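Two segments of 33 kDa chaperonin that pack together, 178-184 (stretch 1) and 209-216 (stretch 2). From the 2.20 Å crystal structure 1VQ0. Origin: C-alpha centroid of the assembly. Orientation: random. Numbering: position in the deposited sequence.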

# COMPACT_ATOMS: atom_id res chain seq x y z
N LYS A 178 -18.81 -28.01 5.28
CA LYS A 178 -18.27 -29.32 5.65
C LYS A 178 -16.77 -29.33 5.94
O LYS A 178 -16.28 -30.04 6.82
CB LYS A 178 -18.63 -30.32 4.57
CG LYS A 178 -20.16 -30.45 4.33
CD LYS A 178 -20.93 -30.76 5.65
CE LYS A 178 -22.43 -30.85 5.43
NZ LYS A 178 -22.80 -32.09 4.65
N ILE A 179 -16.03 -28.55 5.20
CA ILE A 179 -14.59 -28.38 5.42
C ILE A 179 -14.29 -26.93 5.09
O ILE A 179 -14.76 -26.44 4.11
CB ILE A 179 -13.81 -29.29 4.44
CG1 ILE A 179 -14.07 -30.76 4.80
CG2 ILE A 179 -12.35 -28.88 4.38
CD1 ILE A 179 -13.24 -31.74 4.01
N ALA A 180 -13.50 -26.28 5.94
CA ALA A 180 -12.97 -24.96 5.74
C ALA A 180 -11.61 -24.94 6.47
O ALA A 180 -11.53 -24.71 7.69
CB ALA A 180 -13.90 -23.95 6.32
N GLY A 181 -10.56 -25.26 5.73
CA GLY A 181 -9.24 -25.40 6.31
C GLY A 181 -8.13 -25.12 5.35
O GLY A 181 -8.33 -24.84 4.17
N GLY A 182 -6.91 -25.12 5.88
CA GLY A 182 -5.76 -24.99 5.02
C GLY A 182 -4.46 -24.92 5.75
O GLY A 182 -4.41 -25.07 6.98
N PHE A 183 -3.40 -24.73 5.00
CA PHE A 183 -2.10 -24.54 5.67
C PHE A 183 -1.29 -23.49 4.98
O PHE A 183 -1.58 -23.12 3.82
CB PHE A 183 -1.32 -25.86 5.73
CG PHE A 183 -1.04 -26.47 4.40
CD1 PHE A 183 -0.01 -26.00 3.59
CD2 PHE A 183 -1.80 -27.57 3.96
CE1 PHE A 183 0.23 -26.60 2.35
CE2 PHE A 183 -1.60 -28.14 2.74
CZ PHE A 183 -0.56 -27.67 1.92
N ALA A 184 -0.27 -23.02 5.70
CA ALA A 184 0.74 -22.07 5.24
C ALA A 184 2.12 -22.57 5.65
O ALA A 184 2.34 -22.94 6.81
CB ALA A 184 0.48 -20.63 5.80
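Stretch 2 (209-216) SISKLFQE

Stretch 2 lies on one face of the extended strand of stretch 1, which follows a corner in the chain at Lys-178. A helix begins at Ile-210. It runs across the strand, not along it. Ser-209 holds the N-cap position, but its side chain makes no capping bond. Leu-213 N hydrogen-bonds to Ser-209 O at 2.8 Å, and Phe-214 N hydrogen-bonds to Ile-210 O at 2.7 Å. The CA atoms of Ile-179 and Ser-211 are 6.5 Å apart, and those of Gly-182 and Ile-210 are 6.3 Å apart. No hydrogen bond joins the two stretches, so the contact rests on packing. It buries 364 Å², both sides summed.

Apolar side chains make much of the contact. Ile-179, Ile-210 and Phe-214 all point toward the opposing stretch. Ile-179 CG2 lies 4.2 Å from Ile-210 CG2 and 4.3 Å from Phe-214 CB. Phe-183 starts out sideways, but its ring comes nearer. Phe-183 CE2 is 3.7 Å from Ile-210 CD1. Leu-213 CD2 sits at the edge of that ring, 4.3 Å from Phe-183 CE2.

Side chains also pack on backbone at the two glycines. Gly-181 CA is 3.7 Å from Phe-214 CE2, and Gly-182 N is 3.5 Å from Phe-214 CE2. A CB on Gly-181 would point toward stretch 2 and fall 2.4 Å from Phe-214 CE2, a clash. The bare backbone therefore leaves room for the ring. Ile-210 CG2 lies 3.4 Å from Gly-181 O, while Ile-210 CD1 lies 3.9 Å from Gly-182 CA.

Ile-179 CD1 makes van der Waals contacts, 3.4 Å from Ser-211 O and 3.3 Å from Gln-215 CG. Within stretch 2, Gln-215 NE2 donates a nearly straight hydrogen bond to Ser-211 O at 2.7 Å. This bond ties the Gln-215 side chain back to the helix beside Ile-179.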

# COMPACT_ATOMS: atom_id res chain seq x y z
N SER A 209 -5.79 -31.48 -3.06
CA SER A 209 -6.42 -30.24 -2.60
C SER A 209 -7.00 -30.45 -1.17
O SER A 209 -7.20 -31.58 -0.73
CB SER A 209 -7.51 -29.77 -3.58
OG SER A 209 -8.66 -30.58 -3.37
N ILE A 210 -7.25 -29.35 -0.49
CA ILE A 210 -7.62 -29.40 0.94
C ILE A 210 -8.92 -30.23 1.17
O ILE A 210 -8.97 -31.09 2.08
CB ILE A 210 -7.74 -27.94 1.53
CG1 ILE A 210 -6.36 -27.22 1.69
CG2 ILE A 210 -8.60 -27.91 2.79
CD1 ILE A 210 -5.24 -27.88 2.53
N SER A 211 -9.93 -29.97 0.33
CA SER A 211 -11.26 -30.64 0.35
C SER A 211 -11.15 -32.14 0.37
O SER A 211 -11.87 -32.81 1.10
CB SER A 211 -12.11 -30.25 -0.88
OG SER A 211 -12.16 -28.83 -1.02
N LYS A 212 -10.22 -32.64 -0.42
CA LYS A 212 -9.89 -34.05 -0.41
C LYS A 212 -8.93 -34.44 0.78
O LYS A 212 -9.25 -35.34 1.55
CB LYS A 212 -9.33 -34.45 -1.77
CG LYS A 212 -9.11 -35.91 -1.89
CD LYS A 212 -8.46 -36.28 -3.22
CE LYS A 212 -8.02 -37.75 -3.26
NZ LYS A 212 -6.68 -37.86 -3.92
N LEU A 213 -7.80 -33.74 0.92
CA LEU A 213 -6.76 -34.07 1.92
C LEU A 213 -7.30 -34.08 3.38
O LEU A 213 -6.98 -34.94 4.20
CB LEU A 213 -5.58 -33.08 1.77
CG LEU A 213 -4.38 -33.16 2.74
CD1 LEU A 213 -3.73 -34.54 2.64
CD2 LEU A 213 -3.36 -32.08 2.50
N PHE A 214 -8.12 -33.09 3.70
CA PHE A 214 -8.61 -32.94 5.07
C PHE A 214 -9.68 -33.99 5.44
O PHE A 214 -9.91 -34.22 6.63
CB PHE A 214 -9.11 -31.51 5.31
CG PHE A 214 -8.04 -30.54 5.66
CD1 PHE A 214 -6.72 -30.73 5.21
CD2 PHE A 214 -8.32 -29.42 6.46
CE1 PHE A 214 -5.70 -29.81 5.55
CE2 PHE A 214 -7.30 -28.48 6.78
CZ PHE A 214 -5.99 -28.68 6.33
N GLN A 215 -10.29 -34.63 4.43
CA GLN A 215 -11.12 -35.85 4.66
C GLN A 215 -10.29 -37.14 4.92
O GLN A 215 -10.82 -38.15 5.35
CB GLN A 215 -12.08 -36.08 3.49
CG GLN A 215 -13.18 -35.03 3.47
CD GLN A 215 -14.17 -35.19 2.33
OE1 GLN A 215 -15.15 -35.89 2.48
NE2 GLN A 215 -13.92 -34.52 1.18
N GLU A 216 -8.99 -37.08 4.64
CA GLU A 216 -8.12 -38.27 4.64
C GLU A 216 -7.01 -38.20 5.67
O GLU A 216 -6.43 -39.23 5.97
CB GLU A 216 -7.41 -38.42 3.29
CG GLU A 216 -8.29 -38.89 2.14
CD GLU A 216 -7.60 -38.72 0.79
OE1 GLU A 216 -6.39 -38.30 0.78
OE2 GLU A 216 -8.28 -38.99 -0.24